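Local coordinates for protein transcriptional regulator (Bacillus subtilis, PDB 1VI0) that represses transcription of genes for fatty acid transport and beta-oxidation as a DNA-binding homodimer, with DNA binding inhibited by long-chain fatty acyl-CoA, at residues 100-111 / 163-174; 67-75 / 87-95. All coordinates share one frame; numbering follows the deposited sequence.

Interaction 1 (100-111 / 163-174). With DCC (dodecyl-coa), chain C.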
loop_
_atom_site.group_PDB
_atom_site.type_symbol
_atom_site.label_atom_id
_atom_site.label_comp_id
_atom_site.label_asym_id
_atom_site.label_seq_id
_atom_site.Cartn_x
_atom_site.Cartn_y
_atom_site.Cartn_z
ATOM N N HIS A 100 18.228 4.291 -1.756
ATOM C CA HIS A 100 17.525 4.655 -0.539
ATOM C C HIS A 100 16.438 5.723 -0.793
ATOM O O HIS A 100 15.298 5.563 -0.364
ATOM C CB HIS A 100 18.542 5.196 0.465
ATOM C CG HIS A 100 18.089 5.510 1.830
ATOM N ND1 HIS A 100 17.613 6.787 2.165
ATOM C CD2 HIS A 100 18.052 4.804 2.984
ATOM C CE1 HIS A 100 17.298 6.799 3.453
ATOM N NE2 HIS A 100 17.554 5.611 3.966
ATOM N N ASN A 101 16.856 6.782 -1.501
ATOM C CA ASN A 101 15.895 7.909 -1.716
ATOM C C ASN A 101 14.787 7.498 -2.647
ATOM O O ASN A 101 13.611 7.787 -2.379
ATOM C CB ASN A 101 16.685 9.111 -2.204
ATOM C CG ASN A 101 17.499 9.755 -1.081
ATOM O OD1 ASN A 101 17.180 9.656 0.105
ATOM N ND2 ASN A 101 18.501 10.511 -1.484
ATOM N N LEU A 102 15.114 6.751 -3.707
ATOM C CA LEU A 102 14.021 6.286 -4.550
ATOM C C LEU A 102 13.021 5.465 -3.748
ATOM O O LEU A 102 11.814 5.593 -4.016
ATOM C CB LEU A 102 14.612 5.464 -5.710
ATOM C CG LEU A 102 13.561 4.966 -6.713
ATOM C CD1 LEU A 102 12.766 6.148 -7.280
ATOM C CD2 LEU A 102 14.186 4.175 -7.839
ATOM N N ALA A 103 13.453 4.561 -2.864
ATOM C CA ALA A 103 12.532 3.772 -2.053
ATOM C C ALA A 103 11.634 4.623 -1.177
ATOM O O ALA A 103 10.453 4.309 -0.997
ATOM C CB ALA A 103 13.327 2.792 -1.180
ATOM N N ILE A 104 12.133 5.740 -0.643
ATOM C CA ILE A 104 11.322 6.650 0.186
ATOM C C ILE A 104 10.283 7.308 -0.752
ATOM O O ILE A 104 9.101 7.384 -0.443
ATOM C CB ILE A 104 12.163 7.703 0.890
ATOM C CG1 ILE A 104 12.894 7.093 2.107
ATOM C CG2 ILE A 104 11.233 8.845 1.417
ATOM C CD1 ILE A 104 13.983 7.980 2.680
ATOM N N VAL A 105 10.744 7.624 -1.952
ATOM C CA VAL A 105 9.831 8.224 -2.952
ATOM C C VAL A 105 8.724 7.253 -3.322
ATOM O O VAL A 105 7.540 7.585 -3.169
ATOM C CB VAL A 105 10.571 8.777 -4.144
ATOM C CG1 VAL A 105 9.591 9.128 -5.307
ATOM C CG2 VAL A 105 11.411 10.018 -3.828
ATOM N N THR A 106 9.039 5.987 -3.661
ATOM C CA THR A 106 8.078 5.012 -4.090
ATOM C C THR A 106 7.145 4.571 -2.978
ATOM O O THR A 106 5.959 4.389 -3.249
ATOM C CB THR A 106 8.683 3.794 -4.805
ATOM O OG1 THR A 106 9.509 3.091 -3.844
ATOM C CG2 THR A 106 9.559 4.195 -6.001
ATOM N N GLN A 107 7.632 4.387 -1.735
ATOM C CA GLN A 107 6.826 3.887 -0.665
ATOM C C GLN A 107 6.051 4.926 0.127
ATOM O O GLN A 107 5.030 4.597 0.763
ATOM C CB GLN A 107 7.670 3.041 0.299
ATOM C CG GLN A 107 8.372 1.898 -0.412
ATOM C CD GLN A 107 7.538 1.111 -1.386
ATOM O OE1 GLN A 107 7.731 1.232 -2.591
ATOM N NE2 GLN A 107 6.626 0.261 -0.950
ATOM N N LEU A 108 6.539 6.165 0.054
ATOM C CA LEU A 108 5.921 7.242 0.792
ATOM C C LEU A 108 5.505 8.410 -0.085
ATOM O O LEU A 108 4.284 8.686 -0.156
ATOM C CB LEU A 108 6.879 7.772 1.877
ATOM C CG LEU A 108 6.743 7.296 3.307
ATOM C CD1 LEU A 108 5.933 6.051 3.508
ATOM C CD2 LEU A 108 8.150 7.133 3.949
ATOM N N GLU A 109 6.442 9.050 -0.770
ATOM C CA GLU A 109 6.130 10.292 -1.492
ATOM C C GLU A 109 5.234 10.213 -2.681
ATOM O O GLU A 109 4.509 11.175 -3.002
ATOM C CB GLU A 109 7.441 11.047 -1.780
ATOM C CG GLU A 109 8.247 11.294 -0.491
ATOM C CD GLU A 109 7.513 12.109 0.538
ATOM O OE1 GLU A 109 6.555 12.880 0.195
ATOM O OE2 GLU A 109 7.852 11.993 1.722
ATOM N N LEU A 110 5.206 9.149 -3.455
ATOM C CA LEU A 110 4.317 8.992 -4.577
ATOM C C LEU A 110 2.910 8.636 -4.146
ATOM O O LEU A 110 2.005 8.620 -5.011
ATOM C CB LEU A 110 4.863 7.899 -5.512
ATOM C CG LEU A 110 5.739 8.361 -6.658
ATOM C CD1 LEU A 110 6.530 7.201 -7.270
ATOM C CD2 LEU A 110 4.960 9.105 -7.713
ATOM N N ARG A 111 2.627 8.375 -2.886
ATOM C CA ARG A 111 1.344 7.920 -2.387
ATOM C C ARG A 111 0.412 9.096 -2.045
ATOM O O ARG A 111 -0.042 9.213 -0.897
ATOM C CB ARG A 111 1.535 7.042 -1.139
ATOM C CG ARG A 111 2.654 6.006 -1.257
ATOM C CD ARG A 111 2.201 4.612 -1.607
ATOM N NE ARG A 111 3.280 3.794 -2.161
ATOM C CZ ARG A 111 3.373 2.482 -2.177
ATOM N NH1 ARG A 111 2.422 1.725 -1.637
ATOM N NH2 ARG A 111 4.412 1.888 -2.759
ATOM N N ASP A 163 4.955 -5.067 -2.495
ATOM C CA ASP A 163 4.933 -3.706 -2.087
ATOM C C ASP A 163 4.897 -3.532 -0.563
ATOM O O ASP A 163 5.744 -2.735 -0.047
ATOM C CB ASP A 163 3.686 -3.001 -2.688
ATOM C CG ASP A 163 3.690 -1.522 -2.406
ATOM O OD1 ASP A 163 4.685 -0.833 -2.818
ATOM O OD2 ASP A 163 2.656 -0.971 -1.934
ATOM N N GLU A 164 4.187 -4.422 0.132
ATOM C CA GLU A 164 4.131 -4.251 1.629
ATOM C C GLU A 164 5.475 -4.735 2.207
ATOM O O GLU A 164 5.879 -4.195 3.266
ATOM C CB GLU A 164 2.970 -5.046 2.200
ATOM C CG GLU A 164 2.896 -5.045 3.720
ATOM C CD GLU A 164 2.649 -3.642 4.285
ATOM O OE1 GLU A 164 2.194 -2.752 3.569
ATOM O OE2 GLU A 164 2.991 -3.499 5.492
ATOM N N THR A 165 6.072 -5.713 1.549
ATOM C CA THR A 165 7.425 -6.139 2.022
ATOM C C THR A 165 8.397 -4.992 1.940
ATOM O O THR A 165 9.158 -4.681 2.915
ATOM C CB THR A 165 7.890 -7.421 1.303
ATOM O OG1 THR A 165 6.941 -8.467 1.503
ATOM C CG2 THR A 165 9.205 -7.852 2.008
ATOM N N VAL A 166 8.344 -4.181 0.871
ATOM C CA VAL A 166 9.200 -3.022 0.702
ATOM C C VAL A 166 8.804 -1.978 1.747
ATOM O O VAL A 166 9.646 -1.387 2.420
ATOM C CB VAL A 166 9.123 -2.472 -0.729
ATOM C CG1 VAL A 166 10.100 -1.273 -0.807
ATOM C CG2 VAL A 166 9.609 -3.521 -1.748
ATOM N N THR A 167 7.535 -1.677 1.898
ATOM C CA THR A 167 7.101 -0.659 2.899
ATOM C C THR A 167 7.550 -1.009 4.302
ATOM O O THR A 167 8.105 -0.145 5.027
ATOM C CB THR A 167 5.572 -0.551 2.793
ATOM O OG1 THR A 167 5.259 0.115 1.570
ATOM C CG2 THR A 167 5.026 0.282 3.965
ATOM N N THR A 168 7.486 -2.245 4.709
ATOM C CA THR A 168 7.909 -2.680 6.043
ATOM C C THR A 168 9.394 -2.424 6.189
ATOM O O THR A 168 9.811 -1.794 7.192
ATOM C CB THR A 168 7.465 -4.118 6.281
ATOM O OG1 THR A 168 6.008 -4.173 6.350
ATOM C CG2 THR A 168 8.026 -4.640 7.593
ATOM N N TRP A 169 10.188 -2.760 5.187
ATOM C CA TRP A 169 11.642 -2.457 5.206
ATOM C C TRP A 169 11.934 -0.975 5.211
ATOM O O TRP A 169 12.725 -0.456 6.047
ATOM C CB TRP A 169 12.185 -3.148 3.979
ATOM C CG TRP A 169 13.543 -2.775 3.570
ATOM C CD1 TRP A 169 14.718 -3.253 4.087
ATOM C CD2 TRP A 169 13.915 -1.930 2.490
ATOM N NE1 TRP A 169 15.779 -2.763 3.420
ATOM C CE2 TRP A 169 15.302 -1.940 2.392
ATOM C CE3 TRP A 169 13.140 -1.207 1.517
ATOM C CZ2 TRP A 169 15.997 -1.212 1.445
ATOM C CZ3 TRP A 169 13.838 -0.493 0.599
ATOM C CH2 TRP A 169 15.249 -0.493 0.529
ATOM N N VAL A 170 11.147 -0.183 4.441
ATOM C CA VAL A 170 11.334 1.299 4.547
ATOM C C VAL A 170 10.990 1.801 5.907
ATOM O O VAL A 170 11.726 2.669 6.490
ATOM C CB VAL A 170 10.520 1.991 3.444
ATOM C CG1 VAL A 170 10.348 3.490 3.811
ATOM C CG2 VAL A 170 11.116 1.868 2.087
HETATM N N MSE A 171 9.956 1.298 6.553
HETATM C CA MSE A 171 9.534 1.674 7.879
HETATM C C MSE A 171 10.570 1.354 8.949
HETATM O O MSE A 171 10.655 2.093 9.953
HETATM C CB MSE A 171 8.176 1.068 8.245
HETATM C CG MSE A 171 7.290 2.144 8.907
HETATM SE SE MSE A 171 6.658 3.350 7.519
HETATM C CE MSE A 171 4.959 2.494 7.223
ATOM N N ASN A 172 11.418 0.368 8.700
ATOM C CA ASN A 172 12.537 0.019 9.560
ATOM C C ASN A 172 13.836 0.614 9.116
ATOM O O ASN A 172 14.925 0.017 9.144
ATOM C CB ASN A 172 12.594 -1.527 9.674
ATOM C CG ASN A 172 11.452 -2.013 10.511
ATOM O OD1 ASN A 172 11.541 -1.987 11.767
ATOM N ND2 ASN A 172 10.360 -2.462 9.898
ATOM N N ASP A 173 13.776 1.760 8.419
ATOM C CA ASP A 173 14.897 2.519 7.953
ATOM C C ASP A 173 15.815 1.811 7.003
ATOM O O ASP A 173 17.021 1.985 6.924
ATOM C CB ASP A 173 15.698 2.956 9.243
ATOM C CG ASP A 173 14.991 4.170 9.860
ATOM O OD1 ASP A 173 14.210 3.996 10.820
ATOM O OD2 ASP A 173 15.252 5.287 9.362
ATOM N N GLN A 174 15.260 0.828 6.253
ATOM C CA GLN A 174 15.936 0.032 5.281
ATOM C C GLN A 174 17.194 -0.629 5.893
ATOM O O GLN A 174 18.149 -0.836 5.197
ATOM C CB GLN A 174 16.352 0.868 4.053
ATOM C CG GLN A 174 15.186 1.667 3.465
ATOM C CD GLN A 174 15.563 2.642 2.381
ATOM O OE1 GLN A 174 16.439 2.417 1.528
ATOM N NE2 GLN A 174 14.874 3.793 2.336
HETATM C C2 DCC C . -13.335 -7.425 -9.544
HETATM C C4 DCC C . -12.053 -5.720 -10.248
HETATM C C5 DCC C . -10.973 -6.109 -9.489
HETATM C C6 DCC C . -11.193 -7.247 -8.682
HETATM C C8 DCC C . -10.355 -4.388 -10.552
HETATM C C10 DCC C . 9.085 0.823 -9.714
HETATM C C11 DCC C . 10.360 1.684 -9.681
HETATM C C12 DCC C . 10.160 3.098 -10.220
HETATM N N9 DCC C . -11.664 -4.596 -10.918
HETATM N N7 DCC C . -9.910 -5.249 -9.671
HETATM N N3 DCC C . -13.247 -6.343 -10.336
HETATM N N1 DCC C . -12.358 -7.926 -8.758
HETATM N N6 DCC C . -10.238 -7.699 -7.868
HETATM C "C1'" DCC C . -12.478 -3.894 -11.976
HETATM C "C2'" DCC C . -12.338 -2.357 -11.958
HETATM O "O2'" DCC C . -13.478 -1.860 -11.206
HETATM C "C3'" DCC C . -12.587 -2.016 -13.465
HETATM O "O3'" DCC C . -14.009 -2.261 -13.753
HETATM C "C4'" DCC C . -11.773 -3.197 -14.128
HETATM O "O4'" DCC C . -11.844 -4.283 -13.205
HETATM C "C5'" DCC C . -10.370 -2.757 -14.481
HETATM O "O5'" DCC C . -9.665 -2.125 -13.372
HETATM P P1 DCC C . -8.175 -2.505 -12.961
HETATM O O11 DCC C . -7.781 -1.659 -11.855
HETATM O O12 DCC C . -8.100 -4.056 -12.792
HETATM O O6 DCC C . -7.332 -2.251 -14.240
HETATM P P2 DCC C . -7.130 -0.789 -14.597
HETATM O O21 DCC C . -6.014 -0.791 -15.616
HETATM O O22 DCC C . -8.426 -0.180 -14.920
HETATM O O7 DCC C . -6.531 0.017 -13.322
HETATM C CPA DCC C . -5.052 -0.053 -13.100
HETATM C CPB DCC C . -4.681 0.769 -11.830
HETATM C CP8 DCC C . -5.671 0.446 -10.696
HETATM C CP7 DCC C . -4.835 2.240 -12.200
HETATM C CP9 DCC C . -3.257 0.612 -11.437
HETATM O OP3 DCC C . -5.802 -0.923 -10.498
HETATM C CP6 DCC C . -5.331 1.135 -9.390
HETATM O OP2 DCC C . -5.361 2.357 -9.318
HETATM N NP2 DCC C . -5.046 0.315 -8.417
HETATM C CP5 DCC C . -4.642 0.845 -7.050
HETATM C CP4 DCC C . -3.066 0.759 -7.056
HETATM C CP3 DCC C . -2.495 1.479 -5.821
HETATM O OP1 DCC C . -2.733 2.673 -5.642
HETATM N NP1 DCC C . -1.816 0.740 -5.006
HETATM C CP2 DCC C . -1.196 1.190 -3.741
HETATM C CP1 DCC C . 0.273 1.050 -4.013
HETATM S S DCC C . 0.910 1.740 -5.557
HETATM P P3 DCC C . -15.012 -1.373 -14.641
HETATM O O31 DCC C . -14.719 0.038 -14.384
HETATM O O32 DCC C . -14.817 -1.704 -16.061
HETATM O O33 DCC C . -16.356 -1.821 -14.135
HETATM C CA1 DCC C . 1.166 3.466 -5.072
HETATM C CA2 DCC C . 2.155 4.216 -6.018
HETATM O OA1 DCC C . 0.670 3.943 -4.076
HETATM C CA3 DCC C . 3.629 3.912 -5.690
HETATM C CA4 DCC C . 4.499 3.337 -6.745
HETATM C CA5 DCC C . 4.798 1.863 -6.589
HETATM C CA6 DCC C . 6.202 1.457 -6.997
HETATM C CA7 DCC C . 6.304 0.647 -8.270
HETATM C CA8 DCC C . 7.350 -0.405 -8.363
HETATM C CA9 DCC C . 8.805 0.074 -8.401
HETATM O O HOH W 1 7.268 -1.017 -3.977
HETATM O O HOH W 2 3.498 2.511 1.823
#
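Q107 and D163 meet because of their torsions: D163 holds CG anti to its own N (chi1 -174°), which swings the carboxylate toward helix 100-109, while Q107 bends at chi2 and lays its amide among D163, V166, T167 and V170 as a knob into a hole. The two helices belong to the all-helical ligand-binding domain of a TetR-family repressor and cross steeply, with axes 9.8 Å apart and N-to-C directions 116° apart. Q107 NE2 spends both hydrogens across the interface, on D163 OD1 at 2.9 Å and on T167 OG1 at 2.9 Å. It meets OD1 from above the carboxylate plane, whereas R111 NH2 uses that oxygen's syn lone pair. R111 grips D163 end-on in a salt bridge, NH1 to OD2 and NH2 to OD1, each 2.7 Å, with guanidinium and carboxylate 10° from coplanar. The same guanidinium turns its NE and NH2 side-on to T106 O, so two acceptor groups, both near its plane, hold its rotation. The thioester carbonyl of dodecyl-CoA lies over one face, its carbon CA1 3.6 Å above the guanidinium plane and offset toward the rim; T106, R111 and D163 are all pocket residues. V166 CG1 comes up against the Q107 amide carbon CD at 3.5 Å, and A103 CB touches the W169 ring obliquely. Beyond the helix, which a Schellman motif ends with D173 at positive phi, Q174 stacks its amide on the H100 ring, and Q174 NE2 donates to H100 O. E164 faces the dimer partner and pairs with R111 of the second subunit. One water donates to both Q107 OE1 (2.7 Å) and D163 OD1.

Interaction 2 (67-75 / 87-95)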
loop_
_atom_site.group_PDB
_atom_site.type_symbol
_atom_site.label_atom_id
_atom_site.label_comp_id
_atom_site.label_asym_id
_atom_site.label_seq_id
_atom_site.Cartn_x
_atom_site.Cartn_y
_atom_site.Cartn_z
ATOM N N PHE A 67 12.574 0.260 -15.554
ATOM C CA PHE A 67 12.264 -1.005 -14.870
ATOM C C PHE A 67 11.535 -1.964 -15.742
ATOM O O PHE A 67 11.898 -3.163 -15.839
ATOM C CB PHE A 67 11.503 -0.688 -13.570
ATOM C CG PHE A 67 11.211 -1.911 -12.762
ATOM C CD1 PHE A 67 12.230 -2.590 -12.097
ATOM C CD2 PHE A 67 9.921 -2.414 -12.689
ATOM C CE1 PHE A 67 11.939 -3.735 -11.372
ATOM C CE2 PHE A 67 9.630 -3.550 -11.959
ATOM C CZ PHE A 67 10.647 -4.229 -11.314
ATOM N N ILE A 68 10.516 -1.528 -16.478
ATOM C CA ILE A 68 9.759 -2.415 -17.351
ATOM C C ILE A 68 10.554 -2.891 -18.544
ATOM O O ILE A 68 10.464 -4.078 -18.877
ATOM C CB ILE A 68 8.458 -1.749 -17.800
ATOM C CG1 ILE A 68 7.547 -1.499 -16.585
ATOM C CG2 ILE A 68 7.730 -2.580 -18.839
ATOM C CD1 ILE A 68 7.297 -2.732 -15.762
ATOM N N GLU A 69 11.430 -2.054 -19.105
ATOM C CA GLU A 69 12.193 -2.536 -20.291
ATOM C C GLU A 69 13.164 -3.623 -19.862
ATOM O O GLU A 69 13.165 -4.714 -20.493
ATOM C CB GLU A 69 12.773 -1.452 -21.104
ATOM C CG GLU A 69 13.303 -0.197 -20.501
ATOM C CD GLU A 69 13.256 0.984 -21.470
ATOM O OE1 GLU A 69 13.945 1.996 -21.210
ATOM O OE2 GLU A 69 12.525 0.900 -22.482
ATOM N N ARG A 70 13.810 -3.433 -18.718
ATOM C CA ARG A 70 14.671 -4.475 -18.166
ATOM C C ARG A 70 13.868 -5.751 -17.871
ATOM O O ARG A 70 14.401 -6.838 -18.049
ATOM C CB ARG A 70 15.315 -4.027 -16.838
ATOM C CG ARG A 70 16.006 -2.682 -16.960
ATOM C CD ARG A 70 17.242 -2.783 -17.834
ATOM N NE ARG A 70 16.961 -2.935 -19.239
ATOM C CZ ARG A 70 16.538 -2.043 -20.107
ATOM N NH1 ARG A 70 16.329 -0.781 -19.730
ATOM N NH2 ARG A 70 16.271 -2.415 -21.360
HETATM N N MSE A 71 12.672 -5.616 -17.295
HETATM C CA MSE A 71 11.884 -6.799 -16.961
HETATM C C MSE A 71 11.588 -7.615 -18.211
HETATM O O MSE A 71 11.882 -8.808 -18.288
HETATM C CB MSE A 71 10.560 -6.419 -16.294
HETATM C CG MSE A 71 10.689 -5.994 -14.842
HETATM SE SE MSE A 71 11.507 -7.414 -13.823
HETATM C CE MSE A 71 10.546 -8.883 -14.533
ATOM N N GLU A 72 11.059 -6.941 -19.238
ATOM C CA GLU A 72 10.714 -7.678 -20.461
ATOM C C GLU A 72 11.943 -8.395 -20.989
ATOM O O GLU A 72 11.884 -9.532 -21.440
ATOM C CB GLU A 72 10.116 -6.756 -21.510
ATOM C CG GLU A 72 8.632 -6.450 -21.296
ATOM C CD GLU A 72 7.828 -7.690 -20.977
ATOM O OE1 GLU A 72 7.755 -8.009 -19.770
ATOM O OE2 GLU A 72 7.312 -8.378 -21.880
ATOM N N GLU A 73 13.075 -7.694 -20.938
ATOM C CA GLU A 73 14.341 -8.260 -21.365
ATOM C C GLU A 73 14.715 -9.517 -20.603
ATOM O O GLU A 73 14.997 -10.563 -21.202
ATOM C CB GLU A 73 15.429 -7.188 -21.176
ATOM C CG GLU A 73 16.835 -7.793 -21.047
ATOM C CD GLU A 73 17.876 -6.713 -21.246
ATOM O OE1 GLU A 73 17.706 -5.599 -20.670
ATOM O OE2 GLU A 73 18.808 -6.905 -22.053
ATOM N N ASP A 74 14.674 -9.493 -19.279
ATOM C CA ASP A 74 15.059 -10.660 -18.503
ATOM C C ASP A 74 14.088 -11.815 -18.460
ATOM O O ASP A 74 14.551 -12.966 -18.329
ATOM C CB ASP A 74 15.327 -10.229 -17.043
ATOM C CG ASP A 74 16.468 -9.223 -16.985
ATOM O OD1 ASP A 74 17.170 -9.099 -18.020
ATOM O OD2 ASP A 74 16.625 -8.590 -15.933
ATOM N N ILE A 75 12.780 -11.582 -18.457
ATOM C CA ILE A 75 11.821 -12.661 -18.272
ATOM C C ILE A 75 11.543 -13.539 -19.454
ATOM O O ILE A 75 11.072 -14.688 -19.257
ATOM C CB ILE A 75 10.486 -12.189 -17.670
ATOM C CG1 ILE A 75 9.757 -11.264 -18.636
ATOM C CG2 ILE A 75 10.734 -11.523 -16.326
ATOM C CD1 ILE A 75 8.410 -10.799 -18.050
ATOM N N LEU A 87 12.109 -13.523 -10.735
ATOM C CA LEU A 87 12.865 -12.437 -11.348
ATOM C C LEU A 87 12.219 -11.095 -11.016
ATOM O O LEU A 87 12.938 -10.165 -10.572
ATOM C CB LEU A 87 13.023 -12.671 -12.834
ATOM C CG LEU A 87 14.252 -11.955 -13.451
ATOM C CD1 LEU A 87 15.454 -12.087 -12.523
ATOM C CD2 LEU A 87 14.557 -12.628 -14.782
ATOM N N VAL A 88 10.902 -11.014 -11.189
ATOM C CA VAL A 88 10.210 -9.788 -10.830
ATOM C C VAL A 88 10.471 -9.419 -9.382
ATOM O O VAL A 88 10.821 -8.254 -9.154
ATOM C CB VAL A 88 8.658 -9.929 -11.017
ATOM C CG1 VAL A 88 8.015 -8.688 -10.495
ATOM C CG2 VAL A 88 8.405 -10.070 -12.536
ATOM N N ILE A 89 10.294 -10.325 -8.441
ATOM C CA ILE A 89 10.501 -9.988 -7.028
ATOM C C ILE A 89 11.930 -9.512 -6.759
ATOM O O ILE A 89 12.193 -8.509 -6.110
ATOM C CB ILE A 89 10.077 -11.119 -6.103
ATOM C CG1 ILE A 89 8.583 -11.514 -6.388
ATOM C CG2 ILE A 89 10.287 -10.804 -4.655
ATOM C CD1 ILE A 89 8.198 -12.801 -5.755
ATOM N N SER A 90 12.882 -10.342 -7.226
ATOM C CA SER A 90 14.287 -9.979 -6.937
ATOM C C SER A 90 14.687 -8.686 -7.619
ATOM O O SER A 90 15.349 -7.848 -6.978
ATOM C CB SER A 90 15.167 -11.164 -7.325
ATOM O OG SER A 90 15.256 -11.335 -8.700
ATOM N N LYS A 91 14.176 -8.403 -8.833
ATOM C CA LYS A 91 14.507 -7.177 -9.515
ATOM C C LYS A 91 13.833 -5.963 -8.847
ATOM O O LYS A 91 14.517 -4.932 -8.710
ATOM C CB LYS A 91 14.327 -7.248 -11.012
ATOM C CG LYS A 91 15.200 -8.357 -11.634
ATOM C CD LYS A 91 16.588 -7.794 -11.922
ATOM C CE LYS A 91 17.688 -8.719 -11.428
ATOM N NZ LYS A 91 17.813 -8.673 -9.928
ATOM N N HIS A 92 12.626 -6.153 -8.394
ATOM C CA HIS A 92 11.903 -5.053 -7.685
ATOM C C HIS A 92 12.678 -4.686 -6.410
ATOM O O HIS A 92 13.034 -3.536 -6.137
ATOM C CB HIS A 92 10.482 -5.464 -7.442
ATOM C CG HIS A 92 9.530 -4.483 -6.821
ATOM N ND1 HIS A 92 8.193 -4.373 -7.184
ATOM C CD2 HIS A 92 9.709 -3.626 -5.807
ATOM C CE1 HIS A 92 7.613 -3.489 -6.365
ATOM N NE2 HIS A 92 8.534 -2.991 -5.524
ATOM N N PHE A 93 12.993 -5.695 -5.594
ATOM C CA PHE A 93 13.703 -5.493 -4.319
ATOM C C PHE A 93 15.081 -4.878 -4.557
ATOM O O PHE A 93 15.399 -3.886 -3.885
ATOM C CB PHE A 93 13.824 -6.885 -3.628
ATOM C CG PHE A 93 12.545 -7.370 -3.002
ATOM C CD1 PHE A 93 11.343 -6.652 -3.014
ATOM C CD2 PHE A 93 12.590 -8.513 -2.185
ATOM C CE1 PHE A 93 10.253 -7.135 -2.341
ATOM C CE2 PHE A 93 11.477 -8.981 -1.518
ATOM C CZ PHE A 93 10.274 -8.262 -1.588
ATOM N N SER A 94 15.809 -5.377 -5.558
ATOM C CA SER A 94 17.135 -4.899 -5.870
ATOM C C SER A 94 17.181 -3.430 -6.273
ATOM O O SER A 94 18.078 -2.666 -5.877
ATOM C CB SER A 94 17.841 -5.743 -6.954
ATOM O OG SER A 94 18.095 -7.044 -6.396
ATOM N N LEU A 95 16.310 -3.006 -7.138
ATOM C CA LEU A 95 16.203 -1.603 -7.567
ATOM C C LEU A 95 16.056 -0.678 -6.371
ATOM O O LEU A 95 16.901 0.224 -6.183
ATOM C CB LEU A 95 14.962 -1.523 -8.456
ATOM C CG LEU A 95 14.738 -0.310 -9.362
ATOM C CD1 LEU A 95 13.457 0.411 -9.022
ATOM C CD2 LEU A 95 15.922 0.627 -9.436
#
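F67 opens the contact by driving the edge of its ring at the backbone of the facing helix: CE1 lies 3.9 Å from K91 C, in the ring plane, and CZ approaches H92 CA at the same distance. Its CG stands anti to the backbone N (chi1 -177°), which carries the ring across the gap, while M71 CG of its own helix covers one face; F67 CD1 also meets L95 CG (4.4 Å). An alanine here is likely to open a gap beside K91 and H92 and to deprive M71 of the ring it packs on. One turn on, M71, a selenomethionine, bends at chi2 and chi3 and lays SE against K91 CB at 4.0 Å. D74 contributes mainly its CB, 3.4 Å from L87 CD2; D74 OD2 stays 6.1 Å from K91 NZ, too far for a salt bridge. I75 closes the row with CG2 against L87 CD2 at 4.3 Å. No hydrogen bond crosses, so apolar packing joins these successive helices of the TetR-family regulatory domain, roughly antiparallel at 147° with axes 10.8 Å apart. H92 and L95 touch dodecyl-CoA, so the helix pair forms part of the pocket wall. Helix 115-141 covers one flank, its Y128 packing edge-to-face with F67 and hydrogen-bonded to H92 ND1, while helices 151-171 and 182-191 take the far side of helix 81-97 through I89 and F93.

How the interactions relate
Interactions 1 and 2 lie about 18 Å apart, centre to centre, in the same all-helical ligand-binding domain, and both help to line the dodecyl-CoA pocket. Interaction 1 supplies R111 at the thioester carbonyl, T106 along the first acyl carbons and D163 near CP1 on the pantetheine side; interaction 2 supplies H92 and L95, with the L95 side chain about 3 Å from the ligand. Helix 81-97 connects them: it leads directly into helix 100-109, and F93 CE1 packs on V166 CG2 at 3.7 Å, while L95 CD1 meets L102 CD2 at 4.0 Å. The contrast is chemical, with charged and amide groups across 100-111/163-174 but apolar packing across 67-75/87-95.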